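Local coordinates for protein beta-lactamase (Mycobacterium tuberculosis, PDB 4WHI) that forms the C-terminal beta-sheet domain of a probable penicillin-binding protein, named as a beta-lactamase, the domain itself being of unknown function, at residues Y91-A94 and D95-G98. Residues are numbered along the deposited sequence; the frame is centred on the assembly and turned at random.
Sequences YYDA and DKLG
Asp93 carries CG roughly anti to its own nitrogen (chi1 -152°), which swings the carboxylate across the loop to Gly98 and Lys96, while Lys96 bends at chi2 (-73°) and curls its chain back to the same carboxylate. The two carboxylate oxygens divide the work. OD1 accepts the backbone N-H of Gly98, with OD1 and N 2.7 Å apart; the donor arrives on the anti side, somewhat out of the carboxylate plane, and the bond is bent. OD2 faces the ammonium group of Lys96 in a long, weak salt bridge, OD2 to NZ 3.4 Å. Asp93 to Lys96 form a type I beta turn, closed by Lys96 N to Asp93 O at 2.9 Å, the N-H standing well above the carbonyl plane. Two waters tie the loop further. One donates to Tyr92 O and accepts from Asp95 N at 3.0 Å; the other donates to Asp93 OD1 at 2.8 Å and weakly to Lys96 O. Thus OD1 takes two bonds, one from the chain and one from solvent. The whole is the surface loop of the beta hairpin formed by strand 86-89 and strand 99-101, the latter at one edge of the sheet. Asn88 donates to Asp93 OD2, Gly98 pairs through its backbone with Leu89, and the ring of Tyr92 meets Trp30, so the loop is anchored both to the antiparallel sheet and to the segment between strands 23-25 and 33-38.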
loop_
_atom_site.group_PDB
_atom_site.type_symbol
_atom_site.label_atom_id
_atom_site.label_comp_id
_atom_site.label_asym_id
_atom_site.label_seq_id
_atom_site.Cartn_x
_atom_site.Cartn_y
_atom_site.Cartn_z
ATOM N N TYR A 91 -8.103 -2.125 -2.463
ATOM C CA TYR A 91 -8.949 -1.079 -3.042
ATOM C C TYR A 91 -9.333 -1.375 -4.493
ATOM O O TYR A 91 -10.450 -1.054 -4.925
ATOM C CB TYR A 91 -8.259 0.288 -2.980
ATOM C CG TYR A 91 -9.154 1.428 -3.418
ATOM C CD1 TYR A 91 -10.090 1.973 -2.547
ATOM C CD2 TYR A 91 -9.076 1.947 -4.708
ATOM C CE1 TYR A 91 -10.922 3.005 -2.945
ATOM C CE2 TYR A 91 -9.902 2.981 -5.116
ATOM C CZ TYR A 91 -10.826 3.507 -4.232
ATOM O OH TYR A 91 -11.646 4.538 -4.624
ATOM N N TYR A 92 -8.403 -1.981 -5.232
ATOM C CA TYR A 92 -8.550 -2.201 -6.669
ATOM C C TYR A 92 -8.877 -3.641 -7.040
ATOM O O TYR A 92 -8.814 -4.001 -8.220
ATOM C CB TYR A 92 -7.255 -1.812 -7.377
ATOM C CG TYR A 92 -6.973 -0.341 -7.358
ATOM C CD1 TYR A 92 -7.646 0.525 -8.214
ATOM C CD2 TYR A 92 -6.032 0.188 -6.499
ATOM C CE1 TYR A 92 -7.386 1.883 -8.204
ATOM C CE2 TYR A 92 -5.765 1.544 -6.476
ATOM C CZ TYR A 92 -6.443 2.387 -7.333
ATOM O OH TYR A 92 -6.171 3.732 -7.308
ATOM N N ASP A 93 -9.237 -4.461 -6.059
ATOM C CA ASP A 93 -9.329 -5.902 -6.281
ATOM C C ASP A 93 -10.761 -6.447 -6.269
ATOM O O ASP A 93 -10.954 -7.660 -6.156
ATOM C CB ASP A 93 -8.482 -6.637 -5.234
ATOM C CG ASP A 93 -7.954 -7.981 -5.732
ATOM O OD1 ASP A 93 -7.787 -8.156 -6.956
ATOM O OD2 ASP A 93 -7.683 -8.864 -4.895
ATOM N N ALA A 94 -11.752 -5.569 -6.424
ATOM C CA ALA A 94 -13.161 -5.970 -6.350
ATOM C C ALA A 94 -13.532 -7.015 -7.414
ATOM O O ALA A 94 -14.327 -7.924 -7.149
ATOM C CB ALA A 94 -14.063 -4.750 -6.463
ATOM N N ASP A 95 -12.949 -6.877 -8.604
ATOM C CA ASP A 95 -13.136 -7.839 -9.692
ATOM C C ASP A 95 -11.885 -8.706 -9.905
ATOM O O ASP A 95 -11.678 -9.257 -10.992
ATOM C CB ASP A 95 -13.507 -7.101 -10.984
ATOM C CG ASP A 95 -14.859 -6.420 -10.897
ATOM O OD1 ASP A 95 -15.880 -7.134 -10.794
ATOM O OD2 ASP A 95 -14.905 -5.173 -10.935
ATOM N N LYS A 96 -11.071 -8.837 -8.855
ATOM C CA LYS A 96 -9.828 -9.623 -8.873
ATOM C C LYS A 96 -8.783 -9.127 -9.887
ATOM O O LYS A 96 -7.939 -9.898 -10.355
ATOM C CB LYS A 96 -10.122 -11.130 -9.051
ATOM C CG LYS A 96 -10.768 -11.775 -7.829
ATOM C CD LYS A 96 -9.765 -11.945 -6.684
ATOM C CE LYS A 96 -10.438 -12.008 -5.316
ATOM N NZ LYS A 96 -9.522 -11.611 -4.217
ATOM N N LEU A 97 -8.823 -7.826 -10.188
ATOM C CA LEU A 97 -7.838 -7.197 -11.066
ATOM C C LEU A 97 -6.870 -6.325 -10.256
ATOM O O LEU A 97 -6.223 -5.439 -10.808
ATOM C CB LEU A 97 -8.546 -6.354 -12.134
ATOM C CG LEU A 97 -9.489 -7.096 -13.091
ATOM C CD1 LEU A 97 -10.304 -6.113 -13.918
ATOM C CD2 LEU A 97 -8.726 -8.053 -13.994
ATOM N N GLY A 98 -6.762 -6.597 -8.955
ATOM C CA GLY A 98 -6.001 -5.754 -8.030
ATOM C C GLY A 98 -4.632 -6.293 -7.654
ATOM O O GLY A 98 -4.038 -5.857 -6.660
HETATM O O HOH W 1 -10.636 -5.118 -9.488
HETATM O O HOH W 2 -6.223 -10.351 -7.836
#